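PDB 7KWD: alkaline phosphatase from Thermus thermophilus, which probably hydrolyses phosphate monoesters, as its family does, at an active site that holds zinc and magnesium ions. Local coordinates for residues N40-V45 with T310-V315; G137-T142 with F265-E270; A174-G179 with P256-H261; M250-L255 with L297-A302. All blocks are in the same frame, centred on the assembly; numbering follows the deposited sequence.

Contact 1 (N40-V45 with T310-V315)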
loop_
_atom_site.group_PDB
_atom_site.type_symbol
_atom_site.label_atom_id
_atom_site.label_comp_id
_atom_site.label_asym_id
_atom_site.label_seq_id
_atom_site.Cartn_x
_atom_site.Cartn_y
_atom_site.Cartn_z
ATOM N N ASN A 40 19.280 17.498 18.273
ATOM C CA ASN A 40 19.789 16.492 17.349
ATOM C C ASN A 40 18.629 15.910 16.548
ATOM O O ASN A 40 17.500 15.827 17.026
ATOM C CB ASN A 40 20.517 15.362 18.075
ATOM C CG ASN A 40 21.605 15.864 18.993
ATOM O OD1 ASN A 40 22.431 16.696 18.614
ATOM N ND2 ASN A 40 21.612 15.362 20.212
ATOM N N LEU A 41 18.937 15.484 15.325
ATOM C CA LEU A 41 17.936 14.982 14.388
ATOM C C LEU A 41 18.531 13.765 13.713
ATOM O O LEU A 41 19.616 13.849 13.128
ATOM C CB LEU A 41 17.585 16.037 13.341
ATOM C CG LEU A 41 16.640 15.607 12.226
ATOM C CD1 LEU A 41 15.257 15.351 12.787
ATOM C CD2 LEU A 41 16.606 16.694 11.164
ATOM N N ILE A 42 17.810 12.660 13.762
ATOM C CA ILE A 42 18.149 11.456 13.004
ATOM C C ILE A 42 17.019 11.227 12.025
ATOM O O ILE A 42 15.844 11.237 12.429
ATOM C CB ILE A 42 18.333 10.227 13.917
ATOM C CG1 ILE A 42 19.346 10.541 15.017
ATOM C CG2 ILE A 42 18.777 9.045 13.092
ATOM C CD1 ILE A 42 19.477 9.495 16.080
ATOM N N VAL A 43 17.357 11.045 10.752
ATOM C CA VAL A 43 16.372 10.743 9.714
ATOM C C VAL A 43 16.696 9.358 9.151
ATOM O O VAL A 43 17.762 9.160 8.563
ATOM C CB VAL A 43 16.367 11.797 8.594
ATOM C CG1 VAL A 43 15.247 11.505 7.591
ATOM C CG2 VAL A 43 16.235 13.246 9.145
ATOM N N PHE A 44 15.771 8.420 9.306
ATOM C CA PHE A 44 15.949 7.022 8.904
ATOM C C PHE A 44 15.026 6.819 7.706
ATOM O O PHE A 44 13.799 6.746 7.858
ATOM C CB PHE A 44 15.636 6.085 10.068
ATOM C CG PHE A 44 16.010 4.648 9.819
ATOM C CD1 PHE A 44 16.607 4.229 8.666
ATOM C CD2 PHE A 44 15.677 3.677 10.790
ATOM C CE1 PHE A 44 16.898 2.907 8.425
ATOM C CE2 PHE A 44 16.007 2.329 10.572
ATOM C CZ PHE A 44 16.620 1.949 9.384
ATOM N N VAL A 45 15.616 6.770 6.512
ATOM C CA VAL A 45 14.851 6.579 5.279
ATOM C C VAL A 45 14.818 5.094 4.941
ATOM O O VAL A 45 15.867 4.459 4.812
ATOM C CB VAL A 45 15.452 7.369 4.115
ATOM C CG1 VAL A 45 14.638 7.111 2.840
ATOM C CG2 VAL A 45 15.529 8.837 4.463
ATOM N N THR A 310 16.850 14.642 21.155
ATOM C CA THR A 310 17.035 14.080 19.815
ATOM C C THR A 310 15.706 13.619 19.246
ATOM O O THR A 310 14.983 12.858 19.904
ATOM C CB THR A 310 17.985 12.882 19.852
ATOM O OG1 THR A 310 19.238 13.278 20.421
ATOM C CG2 THR A 310 18.179 12.305 18.448
ATOM N N LEU A 311 15.416 14.044 18.016
ATOM C CA LEU A 311 14.228 13.594 17.303
ATOM C C LEU A 311 14.601 12.543 16.263
ATOM O O LEU A 311 15.551 12.731 15.501
ATOM C CB LEU A 311 13.524 14.767 16.625
ATOM C CG LEU A 311 12.389 14.319 15.696
ATOM C CD1 LEU A 311 11.250 13.731 16.523
ATOM C CD2 LEU A 311 11.875 15.474 14.871
ATOM N N LEU A 312 13.832 11.457 16.211
ATOM C CA LEU A 312 14.004 10.434 15.201
ATOM C C LEU A 312 12.809 10.474 14.265
ATOM O O LEU A 312 11.660 10.321 14.698
ATOM C CB LEU A 312 14.164 9.039 15.817
ATOM C CG LEU A 312 14.009 7.901 14.825
ATOM C CD1 LEU A 312 15.094 7.954 13.749
ATOM C CD2 LEU A 312 13.995 6.599 15.563
ATOM N N ILE A 313 13.084 10.698 12.982
ATOM C CA ILE A 313 12.085 10.612 11.921
ATOM C C ILE A 313 12.358 9.340 11.135
ATOM O O ILE A 313 13.470 9.166 10.631
ATOM C CB ILE A 313 12.135 11.838 10.984
ATOM C CG1 ILE A 313 11.847 13.117 11.754
ATOM C CG2 ILE A 313 11.158 11.629 9.806
ATOM C CD1 ILE A 313 11.775 14.375 10.876
ATOM N N VAL A 314 11.347 8.483 10.997
ATOM C CA VAL A 314 11.426 7.270 10.181
ATOM C C VAL A 314 10.432 7.423 9.037
ATOM O O VAL A 314 9.233 7.624 9.267
ATOM C CB VAL A 314 11.143 6.006 11.002
ATOM C CG1 VAL A 314 11.402 4.755 10.185
ATOM C CG2 VAL A 314 12.012 6.006 12.227
ATOM N N VAL A 315 10.924 7.335 7.806
ATOM C CA VAL A 315 10.106 7.683 6.657
ATOM C C VAL A 315 10.507 6.826 5.469
ATOM O O VAL A 315 11.695 6.535 5.256
ATOM C CB VAL A 315 10.249 9.179 6.313
ATOM C CG1 VAL A 315 11.647 9.469 5.812
ATOM C CG2 VAL A 315 9.171 9.616 5.306
#
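Two parallel strands of the central sheet of the alkaline phosphatase fold meet here. Their pairing runs in step from Asn40 with Thr310 to Val45 with Val315. The segment axes come within 4.6 Å of each other. Five backbone hydrogen bonds join them. Leu311 N gives to Asn40 O, and Ile42 N to Leu311 O. Ile313 N then gives to Ile42 O, Phe44 N to Ile313 O, and Val315 N to Phe44 O. The Phe44 bond measures 2.8 Å from its N to Ile313 O.

Side chains meet on both faces. On the face of Ile42 and Phe44, Leu312 CD1 reaches back to the partner strand. It touches Ile42 CG2 at 3.9 Å and also approaches Phe44 CB. Chi1 (166°) sets Leu312 CG anti to the backbone N, and chi2 (63°) then brings CD1 toward Ile42. Ile42 CD1 lies 3.9 Å from Thr310 CG2. Thr310 OG1 lies against Asn40 CB at 3.4 Å, while Asn40 OD1 accepts a bond from Phe265 N. An alanine at Thr310 would probably leave a gap beside Ile42 CD1 and thin the cover over Asn40 CB. On the opposite face Leu41 and Leu311 lie side by side, with Leu41 CD1 at 4.0 Å from Leu311 CD2. Leu41 CD1 also meets Ile313 CD1.

All twelve residues are buried. Helix 283-306 packs on Phe44, and helix 459-468 on Leu41, Val43 and Leu311. Strand 265-271 pairs with the other edge of 40-45, and side chains of strand 438-443 touch Leu312, Ile313 and Val314.

Contact 2 (G137-T142 with F265-E270). With MG (magnesium ion), chain D.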
loop_
_atom_site.group_PDB
_atom_site.type_symbol
_atom_site.label_atom_id
_atom_site.label_comp_id
_atom_site.label_asym_id
_atom_site.label_seq_id
_atom_site.Cartn_x
_atom_site.Cartn_y
_atom_site.Cartn_z
ATOM N N GLY A 137 26.231 13.319 9.480
ATOM C CA GLY A 137 26.588 11.954 9.110
ATOM C C GLY A 137 25.643 11.423 8.052
ATOM O O GLY A 137 24.451 11.695 8.081
ATOM N N LEU A 138 26.201 10.680 7.091
ATOM C CA LEU A 138 25.431 9.957 6.082
ATOM C C LEU A 138 25.822 8.478 6.128
ATOM O O LEU A 138 26.992 8.124 5.949
ATOM C CB LEU A 138 25.677 10.536 4.687
ATOM C CG LEU A 138 25.363 12.028 4.502
ATOM C CD1 LEU A 138 25.851 12.568 3.159
ATOM C CD2 LEU A 138 23.864 12.253 4.632
ATOM N N VAL A 139 24.851 7.618 6.358
ATOM C CA VAL A 139 25.102 6.190 6.486
ATOM C C VAL A 139 24.109 5.472 5.611
ATOM O O VAL A 139 22.891 5.669 5.764
ATOM C CB VAL A 139 24.968 5.714 7.950
ATOM C CG1 VAL A 139 25.227 4.202 8.015
ATOM C CG2 VAL A 139 25.951 6.440 8.832
ATOM N N THR A 140 24.603 4.622 4.711
ATOM C CA THR A 140 23.662 3.954 3.820
ATOM C C THR A 140 24.196 2.629 3.312
ATOM O O THR A 140 25.391 2.370 3.369
ATOM C CB THR A 140 23.337 4.850 2.619
ATOM O OG1 THR A 140 22.507 4.151 1.693
ATOM C CG2 THR A 140 24.624 5.263 1.916
ATOM N N THR A 141 23.282 1.790 2.827
ATOM C CA THR A 141 23.646 0.553 2.153
ATOM C C THR A 141 23.778 0.730 0.645
ATOM O O THR A 141 24.213 -0.209 -0.034
ATOM C CB THR A 141 22.614 -0.553 2.434
ATOM O OG1 THR A 141 21.305 -0.094 2.060
ATOM C CG2 THR A 141 22.623 -0.956 3.900
ATOM N N THR A 142 23.402 1.892 0.100
ATOM C CA THR A 142 23.742 2.188 -1.278
ATOM C C THR A 142 25.175 2.713 -1.346
ATOM O O THR A 142 25.845 2.902 -0.316
ATOM C CB THR A 142 22.778 3.219 -1.879
ATOM O OG1 THR A 142 22.959 4.476 -1.209
ATOM C CG2 THR A 142 21.310 2.775 -1.741
ATOM N N PHE A 265 24.065 17.312 16.291
ATOM C CA PHE A 265 24.295 16.626 15.025
ATOM C C PHE A 265 23.016 16.286 14.287
ATOM O O PHE A 265 21.925 16.249 14.862
ATOM C CB PHE A 265 25.086 15.325 15.267
ATOM C CG PHE A 265 24.257 14.214 15.884
ATOM C CD1 PHE A 265 24.252 14.035 17.263
ATOM C CD2 PHE A 265 23.518 13.331 15.074
ATOM C CE1 PHE A 265 23.490 13.015 17.842
ATOM C CE2 PHE A 265 22.769 12.311 15.637
ATOM C CZ PHE A 265 22.770 12.146 17.038
ATOM N N VAL A 266 23.184 16.019 12.994
ATOM C CA VAL A 266 22.148 15.458 12.132
ATOM C C VAL A 266 22.726 14.218 11.453
ATOM O O VAL A 266 23.905 14.188 11.090
ATOM C CB VAL A 266 21.644 16.479 11.091
ATOM C CG1 VAL A 266 21.030 17.692 11.808
ATOM C CG2 VAL A 266 22.759 16.913 10.140
ATOM N N LEU A 267 21.896 13.203 11.297
ATOM C CA LEU A 267 22.298 11.931 10.735
ATOM C C LEU A 267 21.195 11.470 9.808
ATOM O O LEU A 267 20.016 11.511 10.169
ATOM C CB LEU A 267 22.531 10.903 11.843
ATOM C CG LEU A 267 22.596 9.424 11.502
ATOM C CD1 LEU A 267 23.794 9.237 10.568
ATOM C CD2 LEU A 267 22.737 8.568 12.779
ATOM N N GLN A 268 21.565 11.053 8.609
ATOM C CA GLN A 268 20.678 10.279 7.763
ATOM C C GLN A 268 21.170 8.836 7.775
ATOM O O GLN A 268 22.361 8.572 7.557
ATOM C CB GLN A 268 20.638 10.806 6.330
ATOM C CG GLN A 268 19.572 10.079 5.481
ATOM C CD GLN A 268 19.707 10.282 3.978
ATOM O OE1 GLN A 268 20.256 9.443 3.273
ATOM N NE2 GLN A 268 19.151 11.381 3.474
ATOM N N VAL A 269 20.282 7.915 8.103
ATOM C CA VAL A 269 20.513 6.487 7.928
ATOM C C VAL A 269 19.595 6.045 6.818
ATOM O O VAL A 269 18.395 6.327 6.875
ATOM C CB VAL A 269 20.214 5.696 9.213
ATOM C CG1 VAL A 269 20.503 4.199 9.003
ATOM C CG2 VAL A 269 21.005 6.280 10.373
ATOM N N GLU A 270 20.138 5.338 5.824
ATOM C CA GLU A 270 19.339 4.875 4.704
ATOM C C GLU A 270 19.389 3.364 4.582
ATOM O O GLU A 270 20.473 2.777 4.430
ATOM C CB GLU A 270 19.772 5.479 3.365
ATOM C CG GLU A 270 18.607 5.319 2.345
ATOM C CD GLU A 270 19.080 5.382 0.932
ATOM O OE1 GLU A 270 20.318 5.461 0.737
ATOM O OE2 GLU A 270 18.224 5.364 0.051
HETATM MG MG MG D . 18.080 5.791 -1.932
HETATM O O HOH W 1 22.561 8.238 4.195
HETATM O O HOH W 2 20.114 6.392 -2.019
HETATM O O HOH W 3 18.022 6.297 -3.818
HETATM O O HOH W 4 18.100 3.580 -2.656
#
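Thr140 and Glu270 face each other in a parallel strand pair of the alkaline phosphatase sheet, beside the magnesium site. The strand pairing is dry and closely packed, while the metal side of Glu270 is hydrated. Four backbone bonds run the length of the pair: Gly137 N to Val266 O, Gln268 N to Gly137 O, Val139 N to Gln268 O and Glu270 N to Val139 O. A further bond, Thr141 N to Glu270 O, is weak. Leu267 CD1 lies 3.6 Å from Gly137 O, over a residue that has no side chain. The same methyl rests on Val139 CG2 at 3.9 Å. Leu138 CD2 packs equally close on Gln268 CB, while Gln268 NE2 reaches away to Thr148 O.

The Thr140 bond sits where the two sides meet. Thr140 OG1 donates to Glu270 OE1 at 2.7 Å. It comes from the anti side of the carboxylate, 31° out of its plane. The two side chains run side by side, pointing the same way. Thr140 OG1 is anti to its backbone N (chi1 175°), which sets the hydroxyl beside the glutamate. The same OG1 accepts from Thr142 N at 2.9 Å, forming an ST turn where the chain turns a corner. A valine in place of Thr140 would probably leave Glu270 OE1 without this donor and Thr142 N without its acceptor, and the carboxylate less firmly fixed.

Three waters bind the magnesium ion, and Asp47 and Thr148 of this chain complete its shell. One of these waters donates to Glu270 OE1 at 2.9 Å, while Glu270 OE2 binds the magnesium directly at 2.0 Å.

Contact 3 (A174-G179 with P256-H261)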
loop_
_atom_site.group_PDB
_atom_site.type_symbol
_atom_site.label_atom_id
_atom_site.label_comp_id
_atom_site.label_asym_id
_atom_site.label_seq_id
_atom_site.Cartn_x
_atom_site.Cartn_y
_atom_site.Cartn_z
ATOM N N ALA A 174 31.348 16.501 5.645
ATOM C CA ALA A 174 30.555 15.891 6.714
ATOM C C ALA A 174 31.453 15.050 7.611
ATOM O O ALA A 174 32.467 14.492 7.164
ATOM C CB ALA A 174 29.426 15.025 6.152
ATOM N N GLU A 175 31.059 14.938 8.884
ATOM C CA GLU A 175 31.910 14.263 9.849
ATOM C C GLU A 175 31.963 12.764 9.618
ATOM O O GLU A 175 32.978 12.127 9.940
ATOM C CB GLU A 175 31.436 14.579 11.273
ATOM C CG GLU A 175 31.929 15.939 11.820
ATOM C CD GLU A 175 31.163 17.181 11.283
ATOM O OE1 GLU A 175 30.239 17.066 10.408
ATOM O OE2 GLU A 175 31.505 18.297 11.747
ATOM N N VAL A 176 30.900 12.181 9.079
ATOM C CA VAL A 176 30.823 10.743 8.848
ATOM C C VAL A 176 30.170 10.472 7.490
ATOM O O VAL A 176 29.058 10.931 7.227
ATOM C CB VAL A 176 30.011 10.000 9.938
ATOM C CG1 VAL A 176 29.858 8.509 9.576
ATOM C CG2 VAL A 176 30.637 10.164 11.307
ATOM N N TYR A 177 30.822 9.648 6.677
ATOM C CA TYR A 177 30.292 9.127 5.427
ATOM C C TYR A 177 30.539 7.624 5.418
ATOM O O TYR A 177 31.697 7.199 5.421
ATOM C CB TYR A 177 31.007 9.720 4.211
ATOM C CG TYR A 177 30.886 11.190 3.942
ATOM C CD1 TYR A 177 29.716 11.724 3.411
ATOM C CD2 TYR A 177 31.969 12.032 4.125
ATOM C CE1 TYR A 177 29.624 13.070 3.107
ATOM C CE2 TYR A 177 31.882 13.381 3.851
ATOM C CZ TYR A 177 30.712 13.896 3.330
ATOM O OH TYR A 177 30.622 15.230 3.041
ATOM N N LEU A 178 29.477 6.823 5.353
ATOM C CA LEU A 178 29.602 5.374 5.365
ATOM C C LEU A 178 28.647 4.769 4.361
ATOM O O LEU A 178 27.456 5.086 4.371
ATOM C CB LEU A 178 29.294 4.789 6.737
ATOM C CG LEU A 178 30.181 5.187 7.892
ATOM C CD1 LEU A 178 29.565 4.720 9.181
ATOM C CD2 LEU A 178 31.597 4.630 7.718
ATOM N N GLY A 179 29.165 3.887 3.519
ATOM C CA GLY A 179 28.342 3.202 2.534
ATOM C C GLY A 179 29.209 2.473 1.521
ATOM O O GLY A 179 30.352 2.106 1.818
ATOM N N PRO A 256 28.026 7.245 17.939
ATOM C CA PRO A 256 28.850 7.840 19.000
ATOM C C PRO A 256 29.730 8.983 18.533
ATOM O O PRO A 256 29.967 9.903 19.323
ATOM C CB PRO A 256 29.687 6.660 19.516
ATOM C CG PRO A 256 29.554 5.562 18.484
ATOM C CD PRO A 256 28.291 5.810 17.709
ATOM N N ARG A 257 30.214 8.976 17.280
ATOM C CA ARG A 257 31.034 10.088 16.806
ATOM C C ARG A 257 30.204 11.351 16.657
ATOM O O ARG A 257 30.613 12.433 17.079
ATOM C CB ARG A 257 31.672 9.742 15.466
ATOM C CG ARG A 257 32.667 8.604 15.569
ATOM C CD ARG A 257 33.158 8.145 14.190
ATOM N NE ARG A 257 34.445 7.450 14.274
ATOM C CZ ARG A 257 34.590 6.167 14.590
ATOM N NH1 ARG A 257 33.547 5.399 14.866
ATOM N NH2 ARG A 257 35.802 5.644 14.645
ATOM N N LEU A 258 29.030 11.234 16.057
ATOM C CA LEU A 258 28.185 12.411 15.897
ATOM C C LEU A 258 27.725 12.915 17.251
ATOM O O LEU A 258 27.701 14.126 17.493
ATOM C CB LEU A 258 27.003 12.070 14.984
ATOM C CG LEU A 258 27.421 11.553 13.607
ATOM C CD1 LEU A 258 26.262 10.981 12.814
ATOM C CD2 LEU A 258 28.053 12.728 12.861
ATOM N N ALA A 259 27.413 11.992 18.171
ATOM C CA ALA A 259 26.888 12.396 19.470
ATOM C C ALA A 259 27.915 13.136 20.309
ATOM O O ALA A 259 27.526 13.874 21.217
ATOM C CB ALA A 259 26.389 11.167 20.245
ATOM N N ALA A 260 29.206 12.945 20.039
ATOM C CA ALA A 260 30.248 13.584 20.837
ATOM C C ALA A 260 30.392 15.064 20.539
ATOM O O ALA A 260 30.987 15.787 21.337
ATOM C CB ALA A 260 31.583 12.904 20.566
ATOM N N HIS A 261 29.878 15.515 19.398
ATOM C CA HIS A 261 30.051 16.888 18.930
ATOM C C HIS A 261 29.256 17.865 19.780
ATOM O O HIS A 261 28.080 17.648 20.094
ATOM C CB HIS A 261 29.599 16.952 17.468
ATOM C CG HIS A 261 30.069 18.152 16.707
ATOM N ND1 HIS A 261 31.319 18.222 16.124
ATOM C CD2 HIS A 261 29.419 19.293 16.344
ATOM C CE1 HIS A 261 31.437 19.373 15.476
ATOM N NE2 HIS A 261 30.297 20.041 15.592
#
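Glu175 OE1 has two partners. Val136 N gives it a hydrogen bond, and Lys130 NZ forms a long, weak ion pair with it. The other oxygen approaches His261, just past the helix. Glu175 OE2 lies 3.9 Å from His261 CE1, and the carboxylate and imidazole planes stand 71° apart. His261 ND1 is 4.4 Å from Glu175 OE2, so the two groups are near but do not bond. If the histidine carried a proton on each nitrogen, the carboxylate would probably favour that charge.

Glu175 CB points toward the helix segment and meets Leu258 CD2 at 4.2 Å; beyond it the glutamate chain bends at chi2 (78°). The same leucine methyl touches the next residue along, with Leu258 CD2 at 4.0 Å from Val176 CG2. These are the main apolar contacts. Val176 CG2 also comes to 4.3 Å from Arg257 CB. The guanidinium of Arg257 turns elsewhere, to Ala219 O through NE and to Ala253 O through NH1.

No hydrogen bond crosses between the two segments. Tyr177 points to the other face of the strand, where its ring stacks with Tyr169. Tyr177 OH accepts from Ala174 N at 3.0 Å, which ties the loop before the strand to Tyr177.

Strand 176-178 runs parallel to its neighbours 135-140 and 222-225. Helix 247-259 lies on the face that carries Val176 and Leu178; Leu258 meets Val176, while Met250 and Ala254 meet Leu178. The arrangement is that of a helix packed on a parallel strand, as in the layered alpha/beta fold of alkaline phosphatases.

Contact 4 (M250-L255 with L297-A302)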
loop_
_atom_site.group_PDB
_atom_site.type_symbol
_atom_site.label_atom_id
_atom_site.label_comp_id
_atom_site.label_asym_id
_atom_site.label_seq_id
_atom_site.Cartn_x
_atom_site.Cartn_y
_atom_site.Cartn_z
ATOM N N MET A 250 27.404 -0.131 10.659
ATOM C CA MET A 250 27.770 1.211 10.212
ATOM C C MET A 250 27.184 2.269 11.140
ATOM O O MET A 250 27.891 3.195 11.547
ATOM C CB MET A 250 27.305 1.410 8.765
ATOM C CG MET A 250 28.174 0.656 7.750
ATOM S SD MET A 250 27.866 1.054 6.029
ATOM C CE MET A 250 26.542 0.149 5.546
ATOM N N VAL A 251 25.910 2.129 11.532
ATOM C CA VAL A 251 25.346 3.082 12.495
ATOM C C VAL A 251 26.107 3.047 13.829
ATOM O O VAL A 251 26.369 4.097 14.436
ATOM C CB VAL A 251 23.843 2.814 12.686
ATOM C CG1 VAL A 251 23.299 3.693 13.768
ATOM C CG2 VAL A 251 23.072 3.083 11.368
ATOM N N GLN A 252 26.458 1.847 14.321
ATOM C CA GLN A 252 27.175 1.768 15.602
ATOM C C GLN A 252 28.456 2.594 15.574
ATOM O O GLN A 252 28.840 3.174 16.598
ATOM C CB GLN A 252 27.513 0.316 15.948
ATOM C CG GLN A 252 26.306 -0.530 16.230
ATOM C CD GLN A 252 26.643 -1.991 16.516
ATOM O OE1 GLN A 252 27.134 -2.731 15.638
ATOM N NE2 GLN A 252 26.315 -2.439 17.734
ATOM N N ALA A 253 29.106 2.687 14.409
ATOM C CA ALA A 253 30.312 3.499 14.304
ATOM C C ALA A 253 29.988 4.980 14.203
ATOM O O ALA A 253 30.732 5.818 14.724
ATOM C CB ALA A 253 31.143 3.060 13.088
ATOM N N ALA A 254 28.895 5.333 13.531
ATOM C CA ALA A 254 28.634 6.744 13.280
ATOM C C ALA A 254 28.033 7.434 14.494
ATOM O O ALA A 254 28.378 8.578 14.802
ATOM C CB ALA A 254 27.694 6.899 12.086
ATOM N N LEU A 255 27.117 6.768 15.167
ATOM C CA LEU A 255 26.306 7.443 16.172
ATOM C C LEU A 255 27.150 8.009 17.295
ATOM O O LEU A 255 27.025 9.206 17.592
ATOM C CB LEU A 255 25.259 6.454 16.678
ATOM C CG LEU A 255 23.999 6.944 17.364
ATOM C CD1 LEU A 255 23.275 8.015 16.600
ATOM C CD2 LEU A 255 23.112 5.684 17.543
ATOM N N LEU A 297 16.638 0.261 13.849
ATOM C CA LEU A 297 15.585 0.962 14.583
ATOM C C LEU A 297 15.764 0.804 16.075
ATOM O O LEU A 297 15.615 1.768 16.836
ATOM C CB LEU A 297 14.254 0.396 14.158
ATOM C CG LEU A 297 12.995 1.230 14.103
ATOM C CD1 LEU A 297 13.212 2.573 13.468
ATOM C CD2 LEU A 297 11.973 0.362 13.319
ATOM N N GLU A 298 16.077 -0.413 16.504
ATOM C CA GLU A 298 16.240 -0.693 17.913
ATOM C C GLU A 298 17.392 0.104 18.458
ATOM O O GLU A 298 17.285 0.696 19.533
ATOM C CB GLU A 298 16.450 -2.185 18.104
ATOM C CG GLU A 298 15.139 -2.926 17.896
ATOM C CD GLU A 298 15.203 -4.407 18.186
ATOM O OE1 GLU A 298 16.272 -5.010 17.954
ATOM O OE2 GLU A 298 14.161 -4.967 18.613
ATOM N N LEU A 299 18.471 0.202 17.682
ATOM C CA LEU A 299 19.600 1.032 18.066
ATOM C C LEU A 299 19.218 2.501 18.161
ATOM O O LEU A 299 19.586 3.200 19.109
ATOM C CB LEU A 299 20.720 0.852 17.049
ATOM C CG LEU A 299 22.091 0.749 17.685
ATOM C CD1 LEU A 299 22.154 -0.499 18.564
ATOM C CD2 LEU A 299 23.086 0.706 16.555
ATOM N N LEU A 300 18.505 3.006 17.148
ATOM C CA LEU A 300 18.206 4.428 17.107
ATOM C C LEU A 300 17.222 4.812 18.199
ATOM O O LEU A 300 17.347 5.884 18.789
ATOM C CB LEU A 300 17.659 4.793 15.727
ATOM C CG LEU A 300 18.652 4.599 14.582
ATOM C CD1 LEU A 300 18.024 4.995 13.245
ATOM C CD2 LEU A 300 19.972 5.367 14.832
ATOM N N THR A 301 16.211 3.974 18.461
ATOM C CA THR A 301 15.251 4.335 19.500
ATOM C C THR A 301 15.911 4.281 20.876
ATOM O O THR A 301 15.697 5.160 21.718
ATOM C CB THR A 301 14.014 3.442 19.453
ATOM O OG1 THR A 301 14.374 2.065 19.566
ATOM C CG2 THR A 301 13.261 3.675 18.179
ATOM N N ALA A 302 16.776 3.302 21.102
ATOM C CA ALA A 302 17.478 3.257 22.382
ATOM C C ALA A 302 18.346 4.493 22.559
ATOM O O ALA A 302 18.417 5.049 23.656
ATOM C CB ALA A 302 18.301 1.975 22.488
#
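Leu299 lays its CD2 methyl against the aliphatic part of Gln252. The closest approach is 3.5 Å, from Leu299 CD2 to Gln252 CG. The two side chains cross at about a right angle. Gln252 runs extended past CG (chi2 178°), which carries its CD onward from this touch. Gln252 is exposed, so this edge of the contact borders solvent.

Leu299 CD2 also meets the valine one residue earlier, at 4.1 Å from Val251 CG1. Here the side chains slide past each other in opposite directions. Val251 CG1 has a second leucine partner. It lies 3.9 Å from Leu300 CD2, and these side chains cross at about a right angle. One valine methyl thus meets two successive leucines of the facing helix. Leu300 CD2 goes on to Leu255 CD2 at 4.2 Å, one turn further along the first helix.

Everything that joins the segments is apolar. No hydrogen bond crosses between them. The axes of the two segments pass 10.7 Å apart at closest and run in nearly the same direction, at 22°. Val251, Gln252 and Leu255 of one helix and Leu299 and Leu300 of the other bridge that distance. All the touching atoms are methyls, except the CG methylene of Gln252.

The two helices lie next to each other on one side of the sheet. Beneath them, Val251 rests on Val139, Leu255 on Ile42 and Leu300 on Phe44. Helix 70-75 packs against Leu297, Glu298 and Thr301, while Met250 and Ala254 reach strands 135-140 and 176-178.

Contacts 1 and 2 lie in the sheet itself and are fully buried. They adjoin, since strands 40-46 and 265-271 are neighbours. Backbone bonds carry both, but contact 2 adds a polar end at the magnesium ion, while contact 1 stays mostly apolar. Contacts 3 and 4 have no bonds across them and rely on side-chain packing. Both use helix 247-259, once against a strand and once against helix 283-306. Contact 3 is farthest from the chain's centre and only partly buried. Contact 4 has an exposed edge at Gln252, yet its Leu297 and Leu300 pack on Phe44 of contact 1.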